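Local coordinates for probable sugar ABC transporter, sugar-binding protein (Streptococcus pneumoniae, PDB 2W7Y) that binds the blood group A-trisaccharide and probably delivers such glycans to an ABC transporter for uptake, at residues 150-155 against 327-332; 336-341 against 348-353; 44-49 against 102-107. One frame throughout, in Å; residues are numbered along the deposited sequence.

Interaction 1 of 3, residues 150-155 against 327-332. With GAL (beta-D-galactopyranose), chain C.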
loop_
_atom_site.group_PDB
_atom_site.type_symbol
_atom_site.label_atom_id
_atom_site.label_comp_id
_atom_site.label_asym_id
_atom_site.label_seq_id
_atom_site.Cartn_x
_atom_site.Cartn_y
_atom_site.Cartn_z
ATOM N N TYR A 150 -0.373 -17.325 -0.621
ATOM C CA TYR A 150 -1.457 -17.228 -1.590
ATOM C C TYR A 150 -1.279 -16.087 -2.596
ATOM O O TYR A 150 -1.958 -16.050 -3.627
ATOM C CB TYR A 150 -2.797 -17.094 -0.863
ATOM C CG TYR A 150 -3.128 -18.267 0.036
ATOM C CD1 TYR A 150 -3.485 -19.507 -0.499
ATOM C CD2 TYR A 150 -3.091 -18.135 1.425
ATOM C CE1 TYR A 150 -3.793 -20.582 0.324
ATOM C CE2 TYR A 150 -3.397 -19.206 2.259
ATOM C CZ TYR A 150 -3.748 -20.422 1.704
ATOM O OH TYR A 150 -4.053 -21.477 2.533
ATOM N N THR A 151 -0.369 -15.164 -2.296
ATOM C CA THR A 151 -0.174 -13.978 -3.128
ATOM C C THR A 151 1.256 -13.432 -3.052
ATOM O O THR A 151 1.899 -13.474 -1.997
ATOM C CB THR A 151 -1.215 -12.864 -2.798
ATOM O OG1 THR A 151 -1.141 -11.825 -3.779
ATOM C CG2 THR A 151 -0.989 -12.273 -1.415
ATOM N N VAL A 152 1.752 -12.944 -4.188
ATOM C CA VAL A 152 3.078 -12.327 -4.262
ATOM C C VAL A 152 3.010 -10.989 -4.994
ATOM O O VAL A 152 2.690 -10.935 -6.181
ATOM C CB VAL A 152 4.134 -13.253 -4.931
ATOM C CG1 VAL A 152 5.463 -12.521 -5.114
ATOM C CG2 VAL A 152 4.343 -14.528 -4.124
ATOM N N HIS A 153 3.318 -9.917 -4.272
ATOM C CA HIS A 153 3.337 -8.573 -4.833
ATOM C C HIS A 153 4.735 -8.271 -5.377
ATOM O O HIS A 153 5.708 -8.228 -4.618
ATOM C CB HIS A 153 2.921 -7.570 -3.749
ATOM C CG HIS A 153 2.399 -6.266 -4.273
ATOM N ND1 HIS A 153 2.206 -5.167 -3.461
ATOM C CD2 HIS A 153 2.039 -5.877 -5.519
ATOM C CE1 HIS A 153 1.742 -4.162 -4.182
ATOM N NE2 HIS A 153 1.635 -4.565 -5.435
ATOM N N GLU A 154 4.838 -8.089 -6.695
ATOM C CA GLU A 154 6.113 -7.748 -7.349
ATOM C C GLU A 154 6.664 -6.371 -6.968
ATOM O O GLU A 154 7.851 -6.103 -7.146
ATOM C CB GLU A 154 6.033 -7.886 -8.880
ATOM C CG GLU A 154 4.641 -8.064 -9.454
ATOM C CD GLU A 154 4.012 -6.803 -10.015
ATOM O OE1 GLU A 154 4.420 -5.673 -9.673
ATOM O OE2 GLU A 154 3.070 -6.962 -10.819
ATOM N N GLN A 155 5.789 -5.506 -6.464
ATOM C CA GLN A 155 6.176 -4.210 -5.928
ATOM C C GLN A 155 5.845 -4.201 -4.448
ATOM O O GLN A 155 4.707 -4.459 -4.070
ATOM C CB GLN A 155 5.379 -3.103 -6.599
ATOM C CG GLN A 155 5.677 -2.885 -8.054
ATOM C CD GLN A 155 4.601 -2.072 -8.736
ATOM O OE1 GLN A 155 3.967 -2.547 -9.667
ATOM N NE2 GLN A 155 4.383 -0.844 -8.271
ATOM N N GLU A 327 4.672 -19.651 -14.173
ATOM C CA GLU A 327 5.702 -19.079 -15.049
ATOM C C GLU A 327 5.611 -17.546 -15.093
ATOM O O GLU A 327 6.633 -16.868 -15.179
ATOM C CB GLU A 327 5.618 -19.671 -16.463
ATOM C CG GLU A 327 6.083 -21.137 -16.577
ATOM C CD GLU A 327 5.738 -21.792 -17.919
ATOM O OE1 GLU A 327 5.847 -21.117 -18.964
ATOM O OE2 GLU A 327 5.369 -22.991 -17.941
ATOM N N PHE A 328 4.390 -17.012 -15.018
ATOM C CA PHE A 328 4.166 -15.564 -15.009
ATOM C C PHE A 328 4.616 -14.915 -13.696
ATOM O O PHE A 328 5.167 -13.815 -13.701
ATOM C CB PHE A 328 2.697 -15.233 -15.315
ATOM C CG PHE A 328 2.383 -13.758 -15.292
ATOM C CD1 PHE A 328 2.934 -12.897 -16.241
ATOM C CD2 PHE A 328 1.536 -13.230 -14.321
ATOM C CE1 PHE A 328 2.648 -11.533 -16.224
ATOM C CE2 PHE A 328 1.239 -11.866 -14.300
ATOM C CZ PHE A 328 1.794 -11.019 -15.257
ATOM N N LEU A 329 4.364 -15.601 -12.583
ATOM C CA LEU A 329 4.896 -15.218 -11.278
ATOM C C LEU A 329 6.427 -15.178 -11.305
ATOM O O LEU A 329 7.032 -14.223 -10.827
ATOM C CB LEU A 329 4.400 -16.189 -10.194
ATOM C CG LEU A 329 5.090 -16.175 -8.823
ATOM C CD1 LEU A 329 4.860 -14.856 -8.103
ATOM C CD2 LEU A 329 4.632 -17.342 -7.963
ATOM N N LYS A 330 7.031 -16.226 -11.867
ATOM C CA LYS A 330 8.476 -16.331 -12.071
ATOM C C LYS A 330 9.015 -15.165 -12.907
ATOM O O LYS A 330 10.062 -14.589 -12.591
ATOM C CB LYS A 330 8.784 -17.670 -12.757
ATOM C CG LYS A 330 10.206 -17.862 -13.276
ATOM C CD LYS A 330 11.049 -18.669 -12.307
ATOM C CE LYS A 330 12.158 -19.411 -13.031
ATOM N NZ LYS A 330 11.651 -20.629 -13.728
ATOM N N TYR A 331 8.287 -14.828 -13.969
ATOM C CA TYR A 331 8.661 -13.758 -14.891
ATOM C C TYR A 331 8.629 -12.369 -14.232
ATOM O O TYR A 331 9.607 -11.618 -14.305
ATOM C CB TYR A 331 7.752 -13.811 -16.123
ATOM C CG TYR A 331 7.834 -12.622 -17.052
ATOM C CD1 TYR A 331 8.830 -12.538 -18.028
ATOM C CD2 TYR A 331 6.898 -11.587 -16.974
ATOM C CE1 TYR A 331 8.899 -11.446 -18.895
ATOM C CE2 TYR A 331 6.958 -10.494 -17.828
ATOM C CZ TYR A 331 7.956 -10.430 -18.788
ATOM O OH TYR A 331 8.016 -9.351 -19.639
HETATM N N MSE A 332 7.509 -12.045 -13.584
HETATM C CA MSE A 332 7.313 -10.734 -12.952
HETATM C C MSE A 332 8.265 -10.502 -11.787
HETATM O O MSE A 332 8.438 -9.379 -11.320
HETATM C CB MSE A 332 5.868 -10.583 -12.469
HETATM C CG MSE A 332 4.846 -10.400 -13.582
HETATM SE SE MSE A 332 5.233 -8.921 -14.811
HETATM C CE MSE A 332 5.090 -7.419 -13.569
HETATM C C1 GAL C . 0.600 0.411 -7.435
HETATM C C2 GAL C . -0.692 0.559 -6.629
HETATM C C3 GAL C . -0.390 1.028 -5.203
HETATM C C4 GAL C . 0.728 0.204 -4.554
HETATM C C5 GAL C . 1.945 0.189 -5.491
HETATM C C6 GAL C . 3.142 -0.598 -4.952
HETATM O O1 GAL C . 0.313 -0.277 -8.632
HETATM O O2 GAL C . -1.515 1.497 -7.291
HETATM O O3 GAL C . -1.565 0.987 -4.426
HETATM O O4 GAL C . 0.252 -1.096 -4.297
HETATM O O5 GAL C . 1.568 -0.349 -6.744
HETATM O O6 GAL C . 4.319 -0.140 -5.592
#
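V152 and L329 make the tight apolar part of this contact. Their side chains cross at about a right angle. One methyl of the leucine, CD1, sits 3.6 Å from V152 CB and also touches both valine methyls. L329 has CG anti to its backbone N (chi1 166°), which carries that methyl to the loop.

Further along, E154 meets the selenomethionine M332. The glutamate chain is bent at chi2 (99°), and E154 OE2 comes 3.4 Å from M332 CE. M332 is folded as well, and its CG lies over the rim of one face of the F328 ring. No hydrogen bond joins the two segments, so this half rests on van der Waals contact. The far side of helix 319-332 is looser: K330 is exposed and E327 partly so.

The loop turns its other side to the galactose. GAL O4 lies at the edge of the H153 ring, in its plane, 3.4 Å from CE1. Q155 NE2 gives GAL O6 a weak bond of 2.8 Å, bent to 128°. A buried loop with a helix behind it and sugar in front is in keeping with the glycan pocket of an ABC-transporter solute-binding protein.

Interaction 2 of 3, residues 336-341 against 348-353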
loop_
_atom_site.group_PDB
_atom_site.type_symbol
_atom_site.label_atom_id
_atom_site.label_comp_id
_atom_site.label_asym_id
_atom_site.label_seq_id
_atom_site.Cartn_x
_atom_site.Cartn_y
_atom_site.Cartn_z
ATOM N N ASP A 336 15.611 -9.332 -14.389
ATOM C CA ASP A 336 15.491 -8.350 -15.470
ATOM C C ASP A 336 14.213 -7.509 -15.406
ATOM O O ASP A 336 14.240 -6.312 -15.693
ATOM C CB ASP A 336 15.611 -9.036 -16.839
ATOM C CG ASP A 336 17.002 -9.602 -17.096
ATOM O OD1 ASP A 336 17.962 -9.211 -16.395
ATOM O OD2 ASP A 336 17.137 -10.446 -18.007
ATOM N N VAL A 337 13.104 -8.139 -15.032
ATOM C CA VAL A 337 11.825 -7.435 -14.895
ATOM C C VAL A 337 11.833 -6.506 -13.677
ATOM O O VAL A 337 11.320 -5.385 -13.740
ATOM C CB VAL A 337 10.624 -8.420 -14.854
ATOM C CG1 VAL A 337 9.316 -7.698 -14.513
ATOM C CG2 VAL A 337 10.497 -9.156 -16.186
ATOM N N GLN A 338 12.432 -6.972 -12.582
ATOM C CA GLN A 338 12.530 -6.182 -11.352
ATOM C C GLN A 338 13.404 -4.944 -11.484
ATOM O O GLN A 338 13.169 -3.948 -10.802
ATOM C CB GLN A 338 12.980 -7.044 -10.172
ATOM C CG GLN A 338 11.919 -7.206 -9.075
ATOM C CD GLN A 338 10.648 -7.830 -9.584
ATOM O OE1 GLN A 338 9.555 -7.561 -9.076
ATOM N NE2 GLN A 338 10.778 -8.660 -10.607
ATOM N N LYS A 339 14.403 -5.007 -12.363
ATOM C CA LYS A 339 15.205 -3.834 -12.705
ATOM C C LYS A 339 14.334 -2.783 -13.393
ATOM O O LYS A 339 14.484 -1.588 -13.150
ATOM C CB LYS A 339 16.387 -4.222 -13.596
ATOM C CG LYS A 339 17.380 -3.089 -13.834
ATOM C CD LYS A 339 18.583 -3.545 -14.624
ATOM C CE LYS A 339 19.606 -2.422 -14.731
ATOM N NZ LYS A 339 20.881 -2.898 -15.331
ATOM N N VAL A 340 13.419 -3.244 -14.242
ATOM C CA VAL A 340 12.426 -2.372 -14.874
ATOM C C VAL A 340 11.443 -1.844 -13.827
ATOM O O VAL A 340 11.053 -0.678 -13.878
ATOM C CB VAL A 340 11.673 -3.090 -16.028
ATOM C CG1 VAL A 340 10.622 -2.176 -16.649
ATOM C CG2 VAL A 340 12.657 -3.569 -17.093
ATOM N N ILE A 341 11.063 -2.702 -12.877
ATOM C CA ILE A 341 10.195 -2.308 -11.760
ATOM C C ILE A 341 10.792 -1.146 -10.961
ATOM O O ILE A 341 10.064 -0.256 -10.549
ATOM C CB ILE A 341 9.839 -3.507 -10.812
ATOM C CG1 ILE A 341 9.012 -4.588 -11.540
ATOM C CG2 ILE A 341 9.128 -3.023 -9.546
ATOM C CD1 ILE A 341 7.604 -4.170 -11.990
ATOM N N ASN A 348 9.429 0.077 -5.479
ATOM C CA ASN A 348 10.358 -0.784 -4.749
ATOM C C ASN A 348 10.174 -2.254 -5.155
ATOM O O ASN A 348 9.123 -2.845 -4.898
ATOM C CB ASN A 348 10.187 -0.607 -3.234
ATOM C CG ASN A 348 11.273 -1.319 -2.423
ATOM O OD1 ASN A 348 12.400 -1.502 -2.882
ATOM N ND2 ASN A 348 10.933 -1.703 -1.202
ATOM N N PRO A 349 11.203 -2.844 -5.792
ATOM C CA PRO A 349 11.135 -4.225 -6.264
ATOM C C PRO A 349 11.097 -5.233 -5.115
ATOM O O PRO A 349 11.699 -4.998 -4.063
ATOM C CB PRO A 349 12.432 -4.380 -7.065
ATOM C CG PRO A 349 13.364 -3.393 -6.473
ATOM C CD PRO A 349 12.510 -2.226 -6.089
ATOM N N SER A 350 10.385 -6.339 -5.318
ATOM C CA SER A 350 10.341 -7.419 -4.333
ATOM C C SER A 350 11.634 -8.228 -4.366
ATOM O O SER A 350 12.038 -8.815 -3.360
ATOM C CB SER A 350 9.135 -8.334 -4.572
ATOM O OG SER A 350 9.259 -9.067 -5.779
ATOM N N ASN A 351 12.275 -8.245 -5.533
ATOM C CA ASN A 351 13.496 -9.011 -5.750
ATOM C C ASN A 351 14.690 -8.370 -5.055
ATOM O O ASN A 351 15.116 -7.270 -5.414
ATOM C CB ASN A 351 13.759 -9.169 -7.247
ATOM C CG ASN A 351 14.820 -10.207 -7.559
ATOM O OD1 ASN A 351 15.573 -10.635 -6.686
ATOM N ND2 ASN A 351 14.882 -10.615 -8.820
ATOM N N GLU A 352 15.227 -9.082 -4.068
ATOM C CA GLU A 352 16.318 -8.579 -3.236
ATOM C C GLU A 352 17.680 -8.633 -3.930
ATOM O O GLU A 352 18.678 -8.156 -3.383
ATOM C CB GLU A 352 16.347 -9.319 -1.897
ATOM C CG GLU A 352 15.133 -9.000 -1.027
ATOM C CD GLU A 352 15.047 -9.842 0.233
ATOM O OE1 GLU A 352 15.822 -10.811 0.378
ATOM O OE2 GLU A 352 14.191 -9.525 1.083
ATOM N N ASN A 353 17.708 -9.209 -5.134
ATOM C CA ASN A 353 18.901 -9.219 -5.981
ATOM C C ASN A 353 19.111 -7.887 -6.697
ATOM O O ASN A 353 20.198 -7.614 -7.197
ATOM C CB ASN A 353 18.828 -10.346 -7.017
ATOM C CG ASN A 353 18.981 -11.727 -6.403
ATOM O OD1 ASN A 353 19.867 -11.962 -5.580
ATOM N ND2 ASN A 353 18.128 -12.656 -6.821
#
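The side-chain amides of Q338 and N351 are not stacked: their planes stand 52° apart, and the residues touch through their CH2 groups. Above the N351 carbonyl plane, 45° out of it, lies the backbone N of N353. N353 N donates to N351 OD1 at 3.0 Å, which makes an Asx turn. At the other end of that amide, ND2 bonds to D335 OD1, just before the segment 336-341. The turn and this bond together fix the rotation of the asparagine.

The Q338 amide is gripped through its nitrogen. Its NE2 donates to the backbone oxygen of S334 and, in a probable, very short bond, to that of M332. Q338 OE1 lies 3.6 Å from S350 OG, but the two do not bond: that hydroxyl is bonded to the backbone oxygen of N135.

Between these polar ends the packing is close. Q338 CG is 3.3 Å from N351 CB and 3.5 Å from P349 CB. The bend of the glutamine at chi2 (59°) carries NE2 to M332. All the touching residues are buried. The contact folds the loop 348-353 back on helix 335-343, the helix it has just left. It does not reach the sugars. One turn on from Q338, I341 points its CG2 branch at the proline, with CG2 4.0 Å from P349 CA.

Interaction 3 of 3, residues 44-49 against 102-107. With FUC (alpha-L-fucopyranose), chain B; GAL (beta-D-galactopyranose), chain C; A2G (2-acetamido-2-deoxy-alpha-D-galactopyranose), chain D.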
loop_
_atom_site.group_PDB
_atom_site.type_symbol
_atom_site.label_atom_id
_atom_site.label_comp_id
_atom_site.label_asym_id
_atom_site.label_seq_id
_atom_site.Cartn_x
_atom_site.Cartn_y
_atom_site.Cartn_z
ATOM N N HIS A 44 -5.478 -6.887 -14.111
ATOM C CA HIS A 44 -4.635 -5.872 -13.460
ATOM C C HIS A 44 -5.299 -4.488 -13.515
ATOM O O HIS A 44 -6.255 -4.289 -14.263
ATOM C CB HIS A 44 -3.251 -5.828 -14.109
ATOM C CG HIS A 44 -3.263 -5.359 -15.531
ATOM N ND1 HIS A 44 -3.412 -6.217 -16.599
ATOM C CD2 HIS A 44 -3.146 -4.117 -16.060
ATOM C CE1 HIS A 44 -3.388 -5.526 -17.725
ATOM N NE2 HIS A 44 -3.227 -4.249 -17.426
ATOM N N GLY A 45 -4.792 -3.541 -12.727
ATOM C CA GLY A 45 -5.356 -2.192 -12.684
ATOM C C GLY A 45 -4.569 -1.119 -13.425
ATOM O O GLY A 45 -4.771 0.074 -13.199
ATOM N N TYR A 46 -3.678 -1.535 -14.318
ATOM C CA TYR A 46 -2.898 -0.593 -15.117
ATOM C C TYR A 46 -3.609 -0.298 -16.440
ATOM O O TYR A 46 -3.238 -0.808 -17.497
ATOM C CB TYR A 46 -1.472 -1.111 -15.327
ATOM C CG TYR A 46 -0.696 -1.299 -14.039
ATOM C CD1 TYR A 46 -0.152 -0.206 -13.359
ATOM C CD2 TYR A 46 -0.510 -2.567 -13.496
ATOM C CE1 TYR A 46 0.556 -0.376 -12.169
ATOM C CE2 TYR A 46 0.202 -2.748 -12.308
ATOM C CZ TYR A 46 0.731 -1.649 -11.650
ATOM O OH TYR A 46 1.431 -1.814 -10.470
ATOM N N HIS A 47 -4.645 0.536 -16.346
ATOM C CA HIS A 47 -5.534 0.875 -17.466
ATOM C C HIS A 47 -5.199 2.236 -18.071
ATOM O O HIS A 47 -5.689 2.588 -19.140
ATOM C CB HIS A 47 -6.982 0.897 -16.973
ATOM C CG HIS A 47 -7.213 1.834 -15.826
ATOM N ND1 HIS A 47 -7.424 3.186 -16.000
ATOM C CD2 HIS A 47 -7.262 1.615 -14.491
ATOM C CE1 HIS A 47 -7.594 3.759 -14.822
ATOM N NE2 HIS A 47 -7.502 2.828 -13.889
ATOM N N HIS A 48 -4.361 2.987 -17.365
ATOM C CA HIS A 48 -4.082 4.389 -17.658
ATOM C C HIS A 48 -3.429 4.600 -19.017
ATOM O O HIS A 48 -2.549 3.834 -19.422
ATOM C CB HIS A 48 -3.181 4.981 -16.564
ATOM C CG HIS A 48 -3.624 4.650 -15.171
ATOM N ND1 HIS A 48 -4.203 5.579 -14.332
ATOM C CD2 HIS A 48 -3.588 3.488 -14.477
ATOM C CE1 HIS A 48 -4.497 5.005 -13.181
ATOM N NE2 HIS A 48 -4.137 3.736 -13.243
ATOM N N SER A 49 -3.874 5.639 -19.718
ATOM C CA SER A 49 -3.187 6.101 -20.913
ATOM C C SER A 49 -1.817 6.603 -20.479
ATOM O O SER A 49 -1.664 7.118 -19.367
ATOM C CB SER A 49 -3.972 7.216 -21.601
ATOM O OG SER A 49 -3.899 8.430 -20.876
ATOM N N VAL A 102 -5.828 -15.362 -13.103
ATOM C CA VAL A 102 -4.713 -14.644 -12.486
ATOM C C VAL A 102 -5.200 -13.230 -12.206
ATOM O O VAL A 102 -5.830 -12.610 -13.064
ATOM C CB VAL A 102 -3.462 -14.579 -13.417
ATOM C CG1 VAL A 102 -2.302 -13.824 -12.743
ATOM C CG2 VAL A 102 -3.007 -15.972 -13.838
ATOM N N ILE A 103 -4.936 -12.730 -11.001
ATOM C CA ILE A 103 -5.202 -11.326 -10.692
ATOM C C ILE A 103 -4.033 -10.693 -9.941
ATOM O O ILE A 103 -3.486 -11.299 -9.020
ATOM C CB ILE A 103 -6.560 -11.119 -9.943
ATOM C CG1 ILE A 103 -6.892 -9.620 -9.811
ATOM C CG2 ILE A 103 -6.572 -11.853 -8.591
ATOM C CD1 ILE A 103 -8.366 -9.309 -9.602
ATOM N N ASP A 104 -3.633 -9.499 -10.374
ATOM C CA ASP A 104 -2.703 -8.668 -9.619
ATOM C C ASP A 104 -3.520 -7.728 -8.746
ATOM O O ASP A 104 -4.152 -6.788 -9.233
ATOM C CB ASP A 104 -1.750 -7.885 -10.539
ATOM C CG ASP A 104 -0.859 -6.902 -9.769
ATOM O OD1 ASP A 104 -0.476 -5.867 -10.360
ATOM O OD2 ASP A 104 -0.549 -7.145 -8.578
ATOM N N LEU A 105 -3.497 -8.004 -7.448
ATOM C CA LEU A 105 -4.321 -7.303 -6.481
ATOM C C LEU A 105 -3.803 -5.908 -6.143
ATOM O O LEU A 105 -4.528 -5.112 -5.550
ATOM C CB LEU A 105 -4.480 -8.153 -5.218
ATOM C CG LEU A 105 -5.407 -9.362 -5.372
ATOM C CD1 LEU A 105 -5.376 -10.208 -4.120
ATOM C CD2 LEU A 105 -6.838 -8.906 -5.684
ATOM N N ALA A 106 -2.558 -5.625 -6.524
ATOM C CA ALA A 106 -1.969 -4.281 -6.426
ATOM C C ALA A 106 -1.984 -3.685 -5.015
ATOM O O ALA A 106 -2.266 -2.497 -4.838
ATOM C CB ALA A 106 -2.636 -3.330 -7.418
ATOM N N GLY A 107 -1.675 -4.521 -4.025
ATOM C CA GLY A 107 -1.669 -4.111 -2.621
ATOM C C GLY A 107 -2.889 -4.580 -1.843
ATOM O O GLY A 107 -2.840 -4.688 -0.615
HETATM C C1 FUC B . -2.863 1.025 -7.549
HETATM C C2 FUC B . -3.678 2.132 -8.222
HETATM C C3 FUC B . -3.217 2.302 -9.671
HETATM C C4 FUC B . -3.363 0.978 -10.421
HETATM C C5 FUC B . -2.601 -0.119 -9.669
HETATM C C6 FUC B . -2.795 -1.500 -10.286
HETATM O O2 FUC B . -3.504 3.337 -7.518
HETATM O O3 FUC B . -3.920 3.340 -10.317
HETATM O O4 FUC B . -4.729 0.630 -10.543
HETATM O O5 FUC B . -2.968 -0.179 -8.298
HETATM C C1 GAL C . 0.600 0.411 -7.435
HETATM C C2 GAL C . -0.692 0.559 -6.629
HETATM C C3 GAL C . -0.390 1.028 -5.203
HETATM C C4 GAL C . 0.728 0.204 -4.554
HETATM C C5 GAL C . 1.945 0.189 -5.491
HETATM C C6 GAL C . 3.142 -0.598 -4.952
HETATM O O1 GAL C . 0.313 -0.277 -8.632
HETATM O O2 GAL C . -1.515 1.497 -7.291
HETATM O O3 GAL C . -1.565 0.987 -4.426
HETATM O O4 GAL C . 0.252 -1.096 -4.297
HETATM O O5 GAL C . 1.568 -0.349 -6.744
HETATM O O6 GAL C . 4.319 -0.140 -5.592
HETATM O O5 A2G D . -1.550 3.234 -3.621
HETATM C C1 A2G D . -1.828 1.822 -3.421
HETATM C C2 A2G D . -3.181 1.707 -2.738
HETATM N N2 A2G D . -3.556 0.307 -2.534
HETATM C C3 A2G D . -4.257 2.355 -3.620
HETATM O O3 A2G D . -5.549 2.171 -3.038
HETATM C C4 A2G D . -3.945 3.835 -3.846
HETATM O O4 A2G D . -4.005 4.548 -2.604
HETATM C C5 A2G D . -2.539 3.954 -4.449
HETATM C C6 A2G D . -2.117 5.410 -4.626
HETATM O O6 A2G D . -0.760 5.437 -5.075
HETATM C C7 A2G D . -3.908 -0.161 -1.342
HETATM O O7 A2G D . -3.927 0.502 -0.305
HETATM C C8 A2G D . -4.289 -1.639 -1.340
HETATM O O HOH W 1 -2.926 -4.729 -10.730
HETATM O O HOH W 2 1.363 -4.256 -9.660
#
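D104 packs beside H44 and Y46 where two neighbouring parallel strands, 39-44 and 102-104, run out into loops. This is consistent with the periplasmic-binding-protein type fold, in which loops at such strand ends build the ligand site. Here G45 O accepts a hydrogen bond from FUC O4, and H48 NE2 bonds FUC O3.

Along the second segment, V102 pairs through its backbone with E41 and Y43. D104 follows; CG anti to its backbone N (chi1 174°) puts OD1 beside the Y46 ring and the waters. D104 CB is 4.4 Å from H44 CB, and D104 OD1 lies at the ring edge, 3.7 Å from Y46 CE2. No direct hydrogen bond joins the segments. One water takes the N-H of G45 and donates to D104 O and, weakly, to OD1. A second lies between D104 OD1 and Y46 OH, though its very short distance to OD1 makes that bond doubtful. Y46 OH bonds GAL O1 at 2.6 Å, and FUC C6 sits 3.7 Å above the centre of the tyrosine ring, a CH-pi contact.

Next comes A106, whose N bonds D104 OD2 from above the carboxylate plane in an Asx turn. Its CB touches FUC C6, and A106 O accepts from GAL O4 at 2.9 Å. G107 has a positive phi (103°) that suits glycine, and G107 C lies 3.3 Å from A2G C8.

Overall arrangement
All three contacts are buried, but they differ in what they face. Interaction 3 is wet and polar: waters and sugar hydroxyls fill the gap between its strand ends. Interaction 1 is mostly apolar on its helix side and meets the galactose on its other side. Interaction 2 lies behind, without sugar contact, and pairs CH2 packing with polar ends held from outside. Helices 319-332 and 335-343 follow each other in the chain. A backbone bond from S350 to E154 also joins interactions 1 and 2. Q155 OE1 meets Y46 OH in a weak bond linking interactions 1 and 3. The carboxylates of E154 and D104 lie close, which may raise the affinity of one for a proton.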